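Local coordinates for protein Exo-beta-1,3-glucanase (Streptomyces sp. SirexAA-E, PDB 4PEY) that cleaves glucose and laminaribiose from laminarin and laminarioligosaccharides as an exo-beta-1,3-glucanase of glycoside hydrolase family 55, at residues Q174-D179 and L429-F434; T211-T216 and E490-G495; F224-G229 and G255-L260. The protein carries 1 engineered substitution. All coordinates share one frame; numbering follows the deposited sequence.

Interaction 1: Q174-D179 and L429-F434; sequences QWYTRD and LATGLF
Tyr176 lies along the backbone bend at Thr431 and Gly432, as three separations show. Near its root, Tyr176 CD2 is 3.6 Å from Gly432 CA; further out, Tyr176 CE2 is 3.6 Å from Gly432 N; at the end, Tyr176 OH comes within 3.4 Å of Thr431 CB. The peptide approaches the ring obliquely. With CG anti to the backbone N (chi1 179°), the tyrosine stretches out from its strand toward the bend. Gly432 has a positive phi of 83°, and a CB built there would stand 3.2 Å from Tyr176 CD2 and press on the preceding carbonyl. No hydrogen bond joins 174-179 to 429-434: the phenol hydroxyl pairs with Ser195 OG, and Thr431 OG1 with Asp397. A leucine in place of Tyr176 would probably leave Ser195 without this partner and open a gap beside Gly432. Arg178 NE stays 4.3 Å from Thr431 OG1, while its NH1 reaches Asp179 OD2 at 2.8 Å in a bent bond (135°) on the oxygen's anti side, tilted out of the carboxylate plane. Asp397 also salt-bridges Arg178, so one carboxylate serves residues of both segments. As in other family 55 enzymes, the segments probably belong to two tandem beta-helices. The chemistry implies a buried van der Waals interface whose hydroxyls and arginine are held by partners such as Ser195, Asp397 and Asp179, not across it.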
# COMPACT_ATOMS: atom_id res chain seq x y z
N GLN A 174 -8.24 -7.98 -8.58
CA GLN A 174 -7.91 -6.65 -9.04
C GLN A 174 -6.40 -6.46 -8.92
O GLN A 174 -5.73 -7.26 -8.26
CB GLN A 174 -8.68 -5.58 -8.25
CG GLN A 174 -8.27 -5.42 -6.77
CD GLN A 174 -8.94 -6.40 -5.82
OE1 GLN A 174 -10.17 -6.58 -5.83
NE2 GLN A 174 -8.14 -7.02 -4.97
N TRP A 175 -5.87 -5.41 -9.55
CA TRP A 175 -4.44 -5.15 -9.49
C TRP A 175 -4.16 -3.74 -9.97
O TRP A 175 -4.87 -3.24 -10.84
CB TRP A 175 -3.66 -6.15 -10.35
CG TRP A 175 -2.23 -6.28 -9.91
CD1 TRP A 175 -1.17 -5.51 -10.30
CD2 TRP A 175 -1.73 -7.19 -8.93
NE1 TRP A 175 -0.03 -5.90 -9.64
CE2 TRP A 175 -0.35 -6.94 -8.80
CE3 TRP A 175 -2.31 -8.22 -8.18
CZ2 TRP A 175 0.47 -7.67 -7.93
CZ3 TRP A 175 -1.50 -8.95 -7.31
CH2 TRP A 175 -0.12 -8.67 -7.19
N TYR A 176 -3.11 -3.12 -9.41
CA TYR A 176 -2.59 -1.85 -9.91
C TYR A 176 -1.12 -1.98 -10.29
O TYR A 176 -0.31 -2.47 -9.50
CB TYR A 176 -2.75 -0.72 -8.87
CG TYR A 176 -2.20 0.61 -9.35
CD1 TYR A 176 -2.59 1.16 -10.57
CD2 TYR A 176 -1.28 1.33 -8.58
CE1 TYR A 176 -2.09 2.38 -11.00
CE2 TYR A 176 -0.78 2.56 -9.00
CZ TYR A 176 -1.19 3.08 -10.21
OH TYR A 176 -0.69 4.30 -10.61
N THR A 177 -0.79 -1.54 -11.49
CA THR A 177 0.58 -1.52 -11.98
C THR A 177 0.89 -0.11 -12.45
O THR A 177 0.10 0.46 -13.23
CB THR A 177 0.79 -2.51 -13.15
OG1 THR A 177 0.30 -3.81 -12.79
CG2 THR A 177 2.27 -2.61 -13.56
N ARG A 178 2.00 0.48 -12.01
CA ARG A 178 2.39 1.77 -12.59
C ARG A 178 3.85 1.85 -12.99
O ARG A 178 4.72 1.19 -12.40
CB ARG A 178 2.06 2.95 -11.65
CG ARG A 178 2.94 3.10 -10.45
CD ARG A 178 2.93 4.56 -9.88
NE ARG A 178 3.84 4.60 -8.74
CZ ARG A 178 5.17 4.65 -8.84
NH1 ARG A 178 5.75 4.73 -10.03
NH2 ARG A 178 5.91 4.61 -7.75
N ASP A 179 4.08 2.63 -14.04
CA ASP A 179 5.42 3.07 -14.45
C ASP A 179 6.36 1.88 -14.56
O ASP A 179 7.38 1.80 -13.87
CB ASP A 179 5.92 4.13 -13.47
CG ASP A 179 4.97 5.32 -13.39
OD1 ASP A 179 4.20 5.50 -14.36
OD2 ASP A 179 4.96 6.05 -12.38
N LEU A 429 -2.80 13.41 -5.04
CA LEU A 429 -2.84 12.29 -5.96
C LEU A 429 -2.67 10.99 -5.18
O LEU A 429 -1.71 10.85 -4.42
CB LEU A 429 -1.72 12.40 -7.02
CG LEU A 429 -1.55 11.17 -7.92
CD1 LEU A 429 -2.77 10.97 -8.83
CD2 LEU A 429 -0.27 11.27 -8.74
N ALA A 430 -3.61 10.07 -5.37
CA ALA A 430 -3.52 8.72 -4.81
C ALA A 430 -3.36 7.72 -5.95
O ALA A 430 -4.19 7.66 -6.85
CB ALA A 430 -4.75 8.38 -3.97
N THR A 431 -2.27 6.96 -5.91
CA THR A 431 -2.04 5.89 -6.87
C THR A 431 -1.93 4.56 -6.12
O THR A 431 -0.98 4.35 -5.36
CB THR A 431 -0.78 6.16 -7.74
OG1 THR A 431 0.36 6.42 -6.89
CG2 THR A 431 -0.99 7.38 -8.64
N GLY A 432 -2.90 3.67 -6.30
CA GLY A 432 -2.90 2.41 -5.56
C GLY A 432 -3.48 2.54 -4.17
O GLY A 432 -2.79 2.31 -3.17
N LEU A 433 -4.75 2.91 -4.10
CA LEU A 433 -5.42 3.20 -2.83
C LEU A 433 -6.29 2.02 -2.38
O LEU A 433 -7.23 1.64 -3.07
CB LEU A 433 -6.27 4.46 -2.99
CG LEU A 433 -7.07 5.00 -1.81
CD1 LEU A 433 -6.13 5.44 -0.71
CD2 LEU A 433 -7.94 6.18 -2.27
N PHE A 434 -5.95 1.42 -1.23
CA PHE A 434 -6.68 0.26 -0.71
C PHE A 434 -7.19 0.63 0.68
O PHE A 434 -6.39 0.87 1.58
CB PHE A 434 -5.77 -0.97 -0.58
CG PHE A 434 -5.12 -1.45 -1.86
CD1 PHE A 434 -4.08 -0.74 -2.45
CD2 PHE A 434 -5.50 -2.67 -2.42
CE1 PHE A 434 -3.46 -1.21 -3.60
CE2 PHE A 434 -4.87 -3.16 -3.56
CZ PHE A 434 -3.85 -2.43 -4.15

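Interaction 2: T211-T216 and E490-G495; sequences TTLETT and EGWGMG
Leu213 sets its CD2 methyl squarely over the five-membered ring of Trp492, a CH-pi contact of 3.9 Å from Leu213 CD2 to the ring centroid, only 8° off the ring normal. The other branch stays on the same side of the indole, Leu213 CD1 lying 3.8 Å from Trp492 CD1. Beside this pair Thr211 uses both branches: CG2, anti to the backbone N (chi1 -63° for OG1), lies 4.0 Å from Trp492 CB, while Thr211 OG1 is 3.8 Å from Gly493 CA. A CB on Gly493 would come to 3.5 Å from Thr211 CB, so the bare backbone at this corner permits the close approach. The strands concerned, 210-220 and 489-498, probably belong to the two tandem right-handed beta-helices of family 55. On the indole face opposite Leu213, Glu490 CG stands 3.4 Å above the Trp492 ring plane, offset toward the rim. His523 stacks with the same indole and is hydrogen-bonded through NE2 to Glu490 OE2. Ile453 of strand 450-458 touches both Leu213 and Trp492, and Asp524 holds the hydroxyl of Thr211. Further back, Leu213 is fixed through its backbone to Phe194 and Gly196 of strand 191-198.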
# COMPACT_ATOMS: atom_id res chain seq x y z
N THR A 211 -8.46 -0.77 -17.14
CA THR A 211 -8.42 0.68 -17.07
C THR A 211 -6.99 1.09 -17.34
O THR A 211 -6.11 0.79 -16.53
CB THR A 211 -8.88 1.20 -15.69
OG1 THR A 211 -10.24 0.82 -15.47
CG2 THR A 211 -8.74 2.72 -15.59
N THR A 212 -6.74 1.75 -18.46
CA THR A 212 -5.37 1.99 -18.90
C THR A 212 -5.11 3.46 -19.19
O THR A 212 -5.73 4.05 -20.08
CB THR A 212 -5.05 1.15 -20.16
OG1 THR A 212 -5.30 -0.23 -19.88
CG2 THR A 212 -3.60 1.35 -20.59
N LEU A 213 -4.17 4.03 -18.45
CA LEU A 213 -3.73 5.41 -18.63
C LEU A 213 -2.31 5.40 -19.21
O LEU A 213 -1.45 4.67 -18.73
CB LEU A 213 -3.77 6.17 -17.30
CG LEU A 213 -5.12 6.47 -16.64
CD1 LEU A 213 -5.88 5.23 -16.20
CD2 LEU A 213 -4.89 7.35 -15.43
N GLU A 214 -2.08 6.21 -20.24
CA GLU A 214 -0.78 6.23 -20.91
C GLU A 214 0.37 6.63 -19.98
O GLU A 214 1.46 6.07 -20.06
CB GLU A 214 -0.84 7.18 -22.11
CG GLU A 214 0.46 7.29 -22.90
CD GLU A 214 0.69 6.12 -23.85
OE1 GLU A 214 -0.22 5.28 -23.98
OE2 GLU A 214 1.78 6.06 -24.46
N THR A 215 0.11 7.58 -19.09
CA THR A 215 1.11 8.04 -18.13
C THR A 215 0.53 8.18 -16.73
O THR A 215 -0.69 8.26 -16.55
CB THR A 215 1.73 9.40 -18.53
OG1 THR A 215 0.72 10.41 -18.54
CG2 THR A 215 2.39 9.31 -19.90
N THR A 216 1.42 8.24 -15.74
CA THR A 216 1.06 8.59 -14.37
C THR A 216 1.31 10.09 -14.19
O THR A 216 2.42 10.55 -14.46
CB THR A 216 1.87 7.77 -13.35
OG1 THR A 216 1.81 6.37 -13.70
CG2 THR A 216 1.33 7.98 -11.94
N GLU A 490 -11.16 13.62 -10.06
CA GLU A 490 -11.20 12.57 -11.08
C GLU A 490 -10.65 11.26 -10.53
O GLU A 490 -9.61 11.23 -9.87
CB GLU A 490 -10.43 13.02 -12.33
CG GLU A 490 -10.77 12.21 -13.57
CD GLU A 490 -10.37 12.91 -14.86
OE1 GLU A 490 -9.61 13.91 -14.81
OE2 GLU A 490 -10.83 12.45 -15.94
N GLY A 491 -11.38 10.18 -10.79
CA GLY A 491 -10.96 8.85 -10.36
C GLY A 491 -11.07 7.83 -11.47
O GLY A 491 -11.96 7.91 -12.33
N TRP A 492 -10.16 6.86 -11.45
CA TRP A 492 -10.07 5.80 -12.47
C TRP A 492 -9.91 4.42 -11.83
O TRP A 492 -9.00 4.22 -11.02
CB TRP A 492 -8.86 6.00 -13.38
CG TRP A 492 -8.80 7.20 -14.29
CD1 TRP A 492 -9.08 7.23 -15.63
CD2 TRP A 492 -8.32 8.52 -13.95
NE1 TRP A 492 -8.83 8.48 -16.14
CE2 TRP A 492 -8.37 9.29 -15.13
CE3 TRP A 492 -7.87 9.11 -12.77
CZ2 TRP A 492 -7.99 10.63 -15.16
CZ3 TRP A 492 -7.49 10.45 -12.80
CH2 TRP A 492 -7.55 11.19 -13.99
N GLY A 493 -10.75 3.45 -12.23
CA GLY A 493 -10.52 2.05 -11.88
C GLY A 493 -10.78 1.78 -10.41
O GLY A 493 -9.84 1.50 -9.65
N MET A 494 -12.04 1.84 -10.01
CA MET A 494 -12.38 1.87 -8.59
C MET A 494 -13.49 0.89 -8.26
O MET A 494 -14.54 0.89 -8.91
CB MET A 494 -12.80 3.29 -8.19
CG MET A 494 -11.85 4.37 -8.68
SD MET A 494 -12.39 6.04 -8.31
CE MET A 494 -12.11 6.09 -6.58
N GLY A 495 -13.27 0.08 -7.22
CA GLY A 495 -14.24 -0.93 -6.82
C GLY A 495 -14.50 -0.99 -5.33
O GLY A 495 -13.58 -0.82 -4.52

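Interaction 3: F224-G229 and G255-L260; sequences FLYLDG and GESLPL
Tyr226 and Ser257 meet through their hydroxyls, and this hydrogen bond is the polar part of the contact. Tyr226 OH and Ser257 OG are 2.6 Å apart, and either may be the donor. The serine oxygen sits at the ring edge in the plane of the phenol, 3.5 Å from Tyr226 CZ, and the angle CZ-OH...OG, about 125°, fits a bond made within that plane. Tyr226 CG is placed between the backbone N and the carbonyl carbon (chi1 80°), which carries the ring from a strand two positions away over toward Ser257. The serine CB is brought to 3.4 Å from Tyr226 OH by the same bond; apolar contact is slight, and the leucines only approach, with Leu225 CD1 4.6 Å from Leu260 CD1. Backbone bonding explains this spacing. Strands 224-228 and 255-259 pair antiparallel with the two edges of strand 231-243, Tyr226 bonding to Lys233 on one side and Leu258 to Val234 on the other. Both Tyr226 and Ser257 touch Phe235 of that middle strand, and their hydroxyls meet across it. A salt bridge from Asp228 to Lys233 also ties to the middle strand. The three strands come just before 263-266, with which the second group of paired strands begins. The chemistry implies one short, directional link between two strands that share a neighbour without pairing with each other.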
# COMPACT_ATOMS: atom_id res chain seq x y z
N PHE A 224 15.23 3.89 -1.15
CA PHE A 224 15.65 2.55 -0.73
C PHE A 224 17.11 2.54 -0.30
O PHE A 224 17.94 3.33 -0.77
CB PHE A 224 15.42 1.53 -1.86
CG PHE A 224 16.14 1.86 -3.14
CD1 PHE A 224 17.40 1.33 -3.39
CD2 PHE A 224 15.57 2.70 -4.07
CE1 PHE A 224 18.08 1.64 -4.57
CE2 PHE A 224 16.25 3.03 -5.25
CZ PHE A 224 17.51 2.49 -5.49
N LEU A 225 17.40 1.64 0.63
CA LEU A 225 18.75 1.40 1.11
C LEU A 225 19.59 0.70 0.05
O LEU A 225 19.12 -0.24 -0.60
CB LEU A 225 18.71 0.55 2.39
CG LEU A 225 20.02 0.34 3.14
CD1 LEU A 225 20.48 1.65 3.80
CD2 LEU A 225 19.86 -0.77 4.19
N TYR A 226 20.84 1.13 -0.13
CA TYR A 226 21.73 0.39 -1.01
C TYR A 226 23.17 0.57 -0.58
O TYR A 226 23.47 1.33 0.35
CB TYR A 226 21.54 0.83 -2.48
CG TYR A 226 22.23 2.12 -2.87
CD1 TYR A 226 21.74 3.36 -2.45
CD2 TYR A 226 23.36 2.11 -3.68
CE1 TYR A 226 22.36 4.54 -2.83
CE2 TYR A 226 23.99 3.28 -4.06
CZ TYR A 226 23.49 4.49 -3.63
OH TYR A 226 24.11 5.66 -4.00
N LEU A 227 24.06 -0.17 -1.24
CA LEU A 227 25.49 -0.07 -0.99
C LEU A 227 26.19 0.65 -2.13
O LEU A 227 26.11 0.23 -3.28
CB LEU A 227 26.09 -1.46 -0.82
CG LEU A 227 25.96 -2.07 0.57
CD1 LEU A 227 26.33 -3.55 0.52
CD2 LEU A 227 26.85 -1.32 1.55
N ASP A 228 26.87 1.74 -1.79
CA ASP A 228 27.76 2.43 -2.72
C ASP A 228 29.17 2.00 -2.36
O ASP A 228 29.77 2.54 -1.43
CB ASP A 228 27.57 3.94 -2.63
CG ASP A 228 28.32 4.70 -3.71
OD1 ASP A 228 28.75 4.07 -4.70
OD2 ASP A 228 28.46 5.93 -3.56
N GLY A 229 29.70 1.01 -3.08
CA GLY A 229 30.91 0.35 -2.66
C GLY A 229 30.65 -0.39 -1.36
O GLY A 229 29.82 -1.30 -1.31
N GLY A 255 18.43 11.28 -9.19
CA GLY A 255 18.19 11.34 -7.76
C GLY A 255 19.42 11.69 -6.92
O GLY A 255 20.48 12.00 -7.46
N GLU A 256 19.26 11.64 -5.60
CA GLU A 256 20.30 12.00 -4.64
C GLU A 256 20.60 10.80 -3.75
O GLU A 256 19.70 10.02 -3.45
CB GLU A 256 19.85 13.20 -3.80
CG GLU A 256 20.89 13.80 -2.86
CD GLU A 256 20.29 14.76 -1.84
OE1 GLU A 256 19.05 14.93 -1.82
OE2 GLU A 256 21.06 15.35 -1.05
N SER A 257 21.85 10.65 -3.32
CA SER A 257 22.19 9.62 -2.34
C SER A 257 22.52 10.23 -0.99
O SER A 257 23.34 11.15 -0.89
CB SER A 257 23.37 8.77 -2.83
OG SER A 257 23.01 7.99 -3.95
N LEU A 258 21.86 9.72 0.05
CA LEU A 258 22.11 10.18 1.42
C LEU A 258 22.92 9.14 2.18
O LEU A 258 22.49 8.00 2.30
CB LEU A 258 20.79 10.43 2.15
CG LEU A 258 19.85 11.48 1.56
CD1 LEU A 258 18.50 11.44 2.27
CD2 LEU A 258 20.48 12.87 1.69
N PRO A 259 24.09 9.52 2.70
CA PRO A 259 24.86 8.58 3.52
C PRO A 259 24.11 8.12 4.77
O PRO A 259 23.34 8.90 5.34
CB PRO A 259 26.11 9.39 3.91
CG PRO A 259 26.21 10.47 2.88
CD PRO A 259 24.79 10.81 2.53
N LEU A 260 24.34 6.88 5.19
CA LEU A 260 23.70 6.33 6.37
C LEU A 260 23.97 7.16 7.63
O LEU A 260 23.14 7.19 8.54
CB LEU A 260 24.15 4.88 6.60
CG LEU A 260 23.47 4.12 7.74
CD1 LEU A 260 21.99 3.94 7.44
CD2 LEU A 260 24.14 2.77 7.96

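Overall arrangement
Interactions 1 and 2 are neighbours, with centres about 8 Å apart, and both probably join strands of the first beta-helix to strands of the second. Their segments alternate along the chain, and they touch where Asp179 OD1 and Thr216 OG1 form a probable hydrogen bond of 2.6 Å. Interaction 1 is fully buried and its polar groups are satisfied by surrounding residues; interaction 2, partly buried, relies on aliphatic-to-indole packing. Interaction 3 stands apart, its centre about 26 Å from that of interaction 1 and 33 Å from that of interaction 2. Also partly buried, it instead depends on a direct hydroxyl pair between two strands that flank strand 231-243, each antiparallel to it.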